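Local coordinates for putative NADH-flavin reductase (Streptococcus pneumoniae TIGR4, PDB 4R01), which probably binds NAD(P)H in a Rossmann-type domain and may act as an NADH-flavin reductase, at residues M2-I7 / A61-F66; F95-G100 / W146-P151. All coordinates share one frame; numbering follows the deposited sequence.

Overall arrangement
Both contacts pair parallel strands in the central sheet of a Rossmann-type fold, and they follow one another along the chain without nesting or crossing. From the N terminus, strand 3-7 enters first; after helix 12-24 the chain lays strands 27-32 and 42-45 on one side of strand 3-7, and strand 61-64 then takes its other side, closing contact 1. Helix 76-88 leads on to strand 94-98, and helix 125-138 to strand 145-150, which closes contact 2. The two contacts, with centres about 11 Å apart, are joined because strands 61-64 and 94-98 are themselves neighbours: S64 N lies 2.9 Å from L96 O, a probable hydrogen bond.

Contact 1 of 2, residues M2-I7 / A61-F66; sequences MKLAVI and AVISAF
M2-I7 and A61-F66 run side by side as parallel strands, their axes 4.7 Å apart at an angle of 20°, with A5 and I7 giving and taking backbone hydrogen bonds in turn. A5 N donates to A61 O and I63 N to A5 O at 2.7 Å, the latter bond almost straight at the carbonyl (C=O...N 176°); I7 N then binds I63 O, and A65 N binds I7 O just past the end of strand 61-64.

L4, V6, A61 and I63 share one face. L4 CG stands anti to the carbonyl carbon (chi1 -50°), which helps CD2 reach over to A61 CB at 3.7 Å, while its CB meets I63 CD1 at 4.0 Å. The small A61 accommodates the leucine tip, and L191 and L195 of helix 184-196 cover this apolar surface. On the other face, A5 CB touches V62 CG2 and the I7 and V62 side chains cross at a slant, I7 CD1 meeting V62 CG1 at 3.6 Å. I7 CG2 comes within 4.1 Å of S64 OG. F84 and L88 of helix 76-88 lie against this face. Leucine, isoleucine and valine suit such helix-covered faces, with the small A5 beside V62 and A61 beside L4. The pairing of the first and fourth strands at the centre of a parallel sheet ordered 3-2-1-4-5-6 is characteristic of the NAD(P)-binding Rossmann fold.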
ATOM      1  N   MET A   2     -37.186 -14.911  14.189  1.00 61.63           N
ATOM      2  CA  MET A   2     -37.634 -14.017  13.126  1.00 61.85           C
ATOM      3  C   MET A   2     -37.982 -14.790  11.858  1.00 60.87           C
ATOM      4  O   MET A   2     -37.485 -15.893  11.637  1.00 60.61           O
ATOM      5  CB  MET A   2     -36.561 -12.968  12.814  1.00 58.91           C
ATOM      6  CG  MET A   2     -36.193 -12.071  13.986  1.00 61.30           C
ATOM      7  SD  MET A   2     -34.801 -10.980  13.620  1.00 69.30           S
ATOM      8  CE  MET A   2     -35.514  -9.922  12.363  1.00 52.91           C
ATOM      9  N   LYS A   3     -38.839 -14.205  11.029  1.00 61.63           N
ATOM     10  CA  LYS A   3     -39.157 -14.786   9.730  1.00 61.06           C
ATOM     11  C   LYS A   3     -38.458 -13.995   8.630  1.00 59.06           C
ATOM     12  O   LYS A   3     -38.836 -12.863   8.324  1.00 60.43           O
ATOM     13  CB  LYS A   3     -40.670 -14.821   9.502  1.00 67.15           C
ATOM     14  CG  LYS A   3     -41.436 -13.703  10.189  1.00 72.08           C
ATOM     15  CD  LYS A   3     -42.936 -13.959  10.152  1.00 77.86           C
ATOM     16  CE  LYS A   3     -43.295 -15.283  10.814  1.00 80.82           C
ATOM     17  NZ  LYS A   3     -44.757 -15.562  10.744  1.00 86.02           N
ATOM     18  N   LEU A   4     -37.433 -14.602   8.042  1.00 54.67           N
ATOM     19  CA  LEU A   4     -36.576 -13.912   7.087  1.00 50.15           C
ATOM     20  C   LEU A   4     -36.701 -14.469   5.677  1.00 51.45           C
ATOM     21  O   LEU A   4     -36.862 -15.674   5.480  1.00 52.92           O
ATOM     22  CB  LEU A   4     -35.119 -13.992   7.540  1.00 46.50           C
ATOM     23  CG  LEU A   4     -34.867 -13.588   8.993  1.00 47.43           C
ATOM     24  CD1 LEU A   4     -33.401 -13.769   9.359  1.00 45.43           C
ATOM     25  CD2 LEU A   4     -35.319 -12.158   9.233  1.00 46.58           C
ATOM     26  N   ALA A   5     -36.625 -13.577   4.696  1.00 50.16           N
ATOM     27  CA  ALA A   5     -36.586 -13.974   3.298  1.00 45.97           C
ATOM     28  C   ALA A   5     -35.222 -13.631   2.714  1.00 44.98           C
ATOM     29  O   ALA A   5     -34.725 -12.515   2.885  1.00 45.58           O
ATOM     30  CB  ALA A   5     -37.694 -13.294   2.512  1.00 44.55           C
ATOM     31  N   VAL A   6     -34.610 -14.598   2.038  1.00 40.26           N
ATOM     32  CA  VAL A   6     -33.309 -14.379   1.423  1.00 36.07           C
ATOM     33  C   VAL A   6     -33.384 -14.559  -0.088  1.00 38.67           C
ATOM     34  O   VAL A   6     -33.585 -15.668  -0.583  1.00 42.27           O
ATOM     35  CB  VAL A   6     -32.242 -15.329   1.997  1.00 37.23           C
ATOM     36  CG1 VAL A   6     -30.908 -15.103   1.306  1.00 36.84           C
ATOM     37  CG2 VAL A   6     -32.107 -15.131   3.498  1.00 37.48           C
ATOM     38  N   ILE A   7     -33.229 -13.456  -0.812  1.00 39.02           N
ATOM     39  CA  ILE A   7     -33.222 -13.477  -2.269  1.00 37.79           C
ATOM     40  C   ILE A   7     -31.884 -14.022  -2.767  1.00 38.78           C
ATOM     41  O   ILE A   7     -30.831 -13.655  -2.242  1.00 37.11           O
ATOM     42  CB  ILE A   7     -33.478 -12.071  -2.859  1.00 37.72           C
ATOM     43  CG1 ILE A   7     -34.977 -11.761  -2.884  1.00 41.63           C
ATOM     44  CG2 ILE A   7     -32.935 -11.967  -4.274  1.00 39.30           C
ATOM     45  CD1 ILE A   7     -35.591 -11.491  -1.533  1.00 42.51           C
ATOM     46  N   ALA A  61     -37.713  -9.343   8.119  1.00 56.89           N
ATOM     47  CA  ALA A  61     -36.666  -8.737   7.311  1.00 52.21           C
ATOM     48  C   ALA A  61     -36.453  -9.500   6.010  1.00 47.92           C
ATOM     49  O   ALA A  61     -36.626 -10.718   5.954  1.00 47.96           O
ATOM     50  CB  ALA A  61     -35.363  -8.663   8.098  1.00 51.18           C
ATOM     51  N   VAL A  62     -36.077  -8.770   4.966  1.00 46.17           N
ATOM     52  CA  VAL A  62     -35.749  -9.367   3.680  1.00 43.53           C
ATOM     53  C   VAL A  62     -34.287  -9.091   3.334  1.00 44.52           C
ATOM     54  O   VAL A  62     -33.872  -7.936   3.258  1.00 45.43           O
ATOM     55  CB  VAL A  62     -36.662  -8.831   2.562  1.00 43.45           C
ATOM     56  CG1 VAL A  62     -36.139  -9.246   1.201  1.00 39.10           C
ATOM     57  CG2 VAL A  62     -38.092  -9.316   2.764  1.00 47.34           C
ATOM     58  N   ILE A  63     -33.510 -10.153   3.138  1.00 43.87           N
ATOM     59  CA  ILE A  63     -32.088 -10.014   2.836  1.00 42.12           C
ATOM     60  C   ILE A  63     -31.792 -10.366   1.385  1.00 40.81           C
ATOM     61  O   ILE A  63     -31.952 -11.514   0.970  1.00 41.47           O
ATOM     62  CB  ILE A  63     -31.211 -10.908   3.742  1.00 43.82           C
ATOM     63  CG1 ILE A  63     -31.440 -10.586   5.221  1.00 45.22           C
ATOM     64  CG2 ILE A  63     -29.740 -10.752   3.380  1.00 35.81           C
ATOM     65  CD1 ILE A  63     -32.480 -11.461   5.887  1.00 45.61           C
ATOM     66  N   SER A  64     -31.355  -9.378   0.614  1.00 37.66           N
ATOM     67  CA  SER A  64     -31.022  -9.618  -0.782  1.00 36.43           C
ATOM     68  C   SER A  64     -29.536  -9.905  -0.953  1.00 40.00           C
ATOM     69  O   SER A  64     -28.685  -9.061  -0.668  1.00 42.29           O
ATOM     70  CB  SER A  64     -31.429  -8.429  -1.649  1.00 33.32           C
ATOM     71  OG  SER A  64     -31.020  -8.630  -2.990  1.00 34.51           O
ATOM     72  N   ALA A  65     -29.240 -11.115  -1.412  1.00 39.70           N
ATOM     73  CA  ALA A  65     -27.880 -11.518  -1.730  1.00 34.34           C
ATOM     74  C   ALA A  65     -27.748 -11.645  -3.239  1.00 35.09           C
ATOM     75  O   ALA A  65     -26.968 -12.449  -3.744  1.00 37.25           O
ATOM     76  CB  ALA A  65     -27.533 -12.828  -1.043  1.00 36.22           C
ATOM     77  N   PHE A  66     -28.531 -10.840  -3.950  1.00 38.93           N
ATOM     78  CA  PHE A  66     -28.564 -10.868  -5.407  1.00 46.51           C
ATOM     79  C   PHE A  66     -27.206 -10.542  -6.020  1.00 52.23           C
ATOM     80  O   PHE A  66     -26.556  -9.565  -5.643  1.00 53.47           O
ATOM     81  CB  PHE A  66     -29.626  -9.892  -5.925  1.00 46.79           C
ATOM     82  CG  PHE A  66     -29.658  -9.764  -7.423  1.00 50.38           C
ATOM     83  CD1 PHE A  66     -30.250 -10.742  -8.204  1.00 51.42           C
ATOM     84  CD2 PHE A  66     -29.104  -8.659  -8.049  1.00 51.06           C
ATOM     85  CE1 PHE A  66     -30.284 -10.625  -9.581  1.00 52.18           C
ATOM     86  CE2 PHE A  66     -29.133  -8.537  -9.427  1.00 52.13           C
ATOM     87  CZ  PHE A  66     -29.724  -9.522 -10.194  1.00 53.29           C
TER

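Contact 2 of 2, residues F95-G100 / W146-P151; sequences FLVVGG and WTFVSP
F95-G100 and W146-P151 form a parallel pair with axes 4.7 Å apart at 17°, F95 facing W146 and V98 facing V149. T147 N binds F95 O, V97 N binds T147 O, and V149 N reaches V97 O at 2.9 Å. The last backbone bond, G99 N to V149 O (3.1 Å), is less regular at the acceptor, its donor standing 54° out of the carbonyl plane; that same oxygen also bonds Y187 OH.

On one face the V97 and F148 side chains lie aslant each other. F148 CG is anti to its backbone N (chi1 -156°), and the ring swings toward the first segment, where V97 CG1 meets CE1 at 3.7 Å. The ring then extends to the glycines, with G99 N over one face and G99 CA 3.4 Å from CZ. Glycine suits this place because a beta carbon on G99 would run into the ring. L135 and L138 of helix 125-138 pack on F148. On the opposite face the L96 and T147 side chains run alongside each other, L96 CG 4.1 Å from T147 CB. The hydroxyl of T147 bonds H200 O and R94 NH2, so its buried oxygen has polar partners beside the leucine.

At the C-terminal ends of the strands, S150 OG donates to G100 O at 2.7 Å, while P151 CD lies 3.1 Å from G99 O. The serine hydroxyl thus gives the buried G100 carbonyl a partner and carries the link between the segments one residue past the last backbone bond, G99 N to V149 O.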
ATOM      1  N   PHE A  95     -34.929  -4.221   5.175  1.00 41.44           N
ATOM      2  CA  PHE A  95     -34.400  -4.691   3.903  1.00 43.85           C
ATOM      3  C   PHE A  95     -32.880  -4.573   3.876  1.00 43.03           C
ATOM      4  O   PHE A  95     -32.336  -3.482   3.709  1.00 42.79           O
ATOM      5  CB  PHE A  95     -35.026  -3.910   2.745  1.00 47.60           C
ATOM      6  CG  PHE A  95     -34.403  -4.197   1.409  1.00 46.02           C
ATOM      7  CD1 PHE A  95     -34.436  -5.474   0.871  1.00 44.25           C
ATOM      8  CD2 PHE A  95     -33.800  -3.184   0.683  1.00 44.24           C
ATOM      9  CE1 PHE A  95     -33.866  -5.738  -0.361  1.00 42.61           C
ATOM     10  CE2 PHE A  95     -33.232  -3.440  -0.550  1.00 44.38           C
ATOM     11  CZ  PHE A  95     -33.264  -4.720  -1.073  1.00 42.90           C
ATOM     12  N   LEU A  96     -32.200  -5.702   4.054  1.00 43.60           N
ATOM     13  CA  LEU A  96     -30.743  -5.726   4.082  1.00 41.30           C
ATOM     14  C   LEU A  96     -30.173  -6.113   2.729  1.00 39.54           C
ATOM     15  O   LEU A  96     -30.714  -6.977   2.042  1.00 41.89           O
ATOM     16  CB  LEU A  96     -30.234  -6.694   5.153  1.00 41.51           C
ATOM     17  CG  LEU A  96     -30.078  -6.154   6.577  1.00 42.16           C
ATOM     18  CD1 LEU A  96     -31.427  -5.837   7.201  1.00 46.16           C
ATOM     19  CD2 LEU A  96     -29.304  -7.142   7.433  1.00 40.98           C
ATOM     20  N   VAL A  97     -29.077  -5.466   2.352  1.00 37.27           N
ATOM     21  CA  VAL A  97     -28.421  -5.749   1.082  1.00 38.02           C
ATOM     22  C   VAL A  97     -26.989  -6.213   1.296  1.00 36.01           C
ATOM     23  O   VAL A  97     -26.222  -5.569   2.012  1.00 36.74           O
ATOM     24  CB  VAL A  97     -28.406  -4.511   0.161  1.00 38.97           C
ATOM     25  CG1 VAL A  97     -27.722  -4.839  -1.159  1.00 37.75           C
ATOM     26  CG2 VAL A  97     -29.816  -4.008  -0.078  1.00 41.32           C
ATOM     27  N   VAL A  98     -26.635  -7.338   0.685  1.00 32.95           N
ATOM     28  CA  VAL A  98     -25.241  -7.754   0.621  1.00 27.56           C
ATOM     29  C   VAL A  98     -24.543  -6.895  -0.419  1.00 29.40           C
ATOM     30  O   VAL A  98     -24.752  -7.070  -1.621  1.00 27.48           O
ATOM     31  CB  VAL A  98     -25.094  -9.236   0.259  1.00 26.49           C
ATOM     32  CG1 VAL A  98     -23.623  -9.605   0.140  1.00 24.33           C
ATOM     33  CG2 VAL A  98     -25.792 -10.103   1.297  1.00 28.34           C
ATOM     34  N   GLY A  99     -23.727  -5.955   0.046  1.00 30.35           N
ATOM     35  CA  GLY A  99     -23.158  -4.957  -0.837  1.00 31.99           C
ATOM     36  C   GLY A  99     -21.728  -5.209  -1.262  1.00 34.54           C
ATOM     37  O   GLY A  99     -21.253  -6.344  -1.250  1.00 33.75           O
ATOM     38  N   GLY A 100     -21.047  -4.134  -1.649  1.00 37.04           N
ATOM     39  CA  GLY A 100     -19.655  -4.205  -2.049  1.00 35.95           C
ATOM     40  C   GLY A 100     -18.786  -3.305  -1.192  1.00 35.72           C
ATOM     41  O   GLY A 100     -19.289  -2.430  -0.487  1.00 33.87           O
ATOM     42  N   TRP A 146     -33.839   0.401   5.114  1.00 54.31           N
ATOM     43  CA  TRP A 146     -32.769  -0.328   4.445  1.00 52.85           C
ATOM     44  C   TRP A 146     -31.474  -0.336   5.246  1.00 52.75           C
ATOM     45  O   TRP A 146     -31.231   0.545   6.066  1.00 54.30           O
ATOM     46  CB  TRP A 146     -32.509   0.269   3.057  1.00 53.38           C
ATOM     47  CG  TRP A 146     -32.079   1.710   3.079  1.00 52.11           C
ATOM     48  CD1 TRP A 146     -32.887   2.808   3.019  1.00 53.72           C
ATOM     49  CD2 TRP A 146     -30.735   2.204   3.161  1.00 49.39           C
ATOM     50  NE1 TRP A 146     -32.131   3.955   3.061  1.00 51.90           N
ATOM     51  CE2 TRP A 146     -30.809   3.613   3.148  1.00 49.15           C
ATOM     52  CE3 TRP A 146     -29.482   1.595   3.247  1.00 49.19           C
ATOM     53  CZ2 TRP A 146     -29.674   4.420   3.216  1.00 47.13           C
ATOM     54  CZ3 TRP A 146     -28.355   2.401   3.317  1.00 47.64           C
ATOM     55  CH2 TRP A 146     -28.461   3.797   3.299  1.00 44.54           C
ATOM     56  N   THR A 147     -30.649  -1.347   5.000  1.00 48.71           N
ATOM     57  CA  THR A 147     -29.312  -1.407   5.573  1.00 43.69           C
ATOM     58  C   THR A 147     -28.354  -2.065   4.586  1.00 43.18           C
ATOM     59  O   THR A 147     -28.470  -3.255   4.289  1.00 45.46           O
ATOM     60  CB  THR A 147     -29.287  -2.172   6.912  1.00 39.14           C
ATOM     61  OG1 THR A 147     -30.117  -1.497   7.864  1.00 40.59           O
ATOM     62  CG2 THR A 147     -27.867  -2.241   7.457  1.00 37.51           C
ATOM     63  N   PHE A 148     -27.419  -1.270   4.074  1.00 36.29           N
ATOM     64  CA  PHE A 148     -26.404  -1.747   3.145  1.00 34.45           C
ATOM     65  C   PHE A 148     -25.240  -2.350   3.923  1.00 36.16           C
ATOM     66  O   PHE A 148     -24.626  -1.675   4.749  1.00 38.92           O
ATOM     67  CB  PHE A 148     -25.915  -0.598   2.260  1.00 32.81           C
ATOM     68  CG  PHE A 148     -25.329  -1.040   0.948  1.00 30.32           C
ATOM     69  CD1 PHE A 148     -26.156  -1.409  -0.103  1.00 30.14           C
ATOM     70  CD2 PHE A 148     -23.957  -1.068   0.760  1.00 29.47           C
ATOM     71  CE1 PHE A 148     -25.627  -1.808  -1.315  1.00 30.03           C
ATOM     72  CE2 PHE A 148     -23.418  -1.466  -0.453  1.00 29.99           C
ATOM     73  CZ  PHE A 148     -24.258  -1.834  -1.492  1.00 32.71           C
ATOM     74  N   VAL A 149     -24.936  -3.618   3.671  1.00 31.65           N
ATOM     75  CA  VAL A 149     -23.884  -4.289   4.423  1.00 30.15           C
ATOM     76  C   VAL A 149     -22.659  -4.569   3.557  1.00 29.54           C
ATOM     77  O   VAL A 149     -22.580  -5.593   2.882  1.00 29.43           O
ATOM     78  CB  VAL A 149     -24.387  -5.604   5.036  1.00 25.79           C
ATOM     79  CG1 VAL A 149     -23.329  -6.199   5.949  1.00 25.55           C
ATOM     80  CG2 VAL A 149     -25.678  -5.366   5.797  1.00 30.27           C
ATOM     81  N   SER A 150     -21.706  -3.643   3.586  1.00 30.06           N
ATOM     82  CA  SER A 150     -20.470  -3.790   2.828  1.00 27.79           C
ATOM     83  C   SER A 150     -19.560  -4.843   3.445  1.00 27.19           C
ATOM     84  O   SER A 150     -19.349  -4.854   4.656  1.00 30.19           O
ATOM     85  CB  SER A 150     -19.731  -2.452   2.744  1.00 25.05           C
ATOM     86  OG  SER A 150     -20.343  -1.587   1.807  1.00 25.16           O
ATOM     87  N   PRO A 151     -19.020  -5.738   2.608  1.00 29.47           N
ATOM     88  CA  PRO A 151     -18.027  -6.708   3.069  1.00 29.81           C
ATOM     89  C   PRO A 151     -16.643  -6.076   3.059  1.00 30.49           C
ATOM     90  O   PRO A 151     -16.521  -4.886   2.756  1.00 26.91           O
ATOM     91  CB  PRO A 151     -18.133  -7.826   2.034  1.00 28.49           C
ATOM     92  CG  PRO A 151     -18.466  -7.097   0.770  1.00 27.69           C
ATOM     93  CD  PRO A 151     -19.305  -5.893   1.172  1.00 28.52           C
TER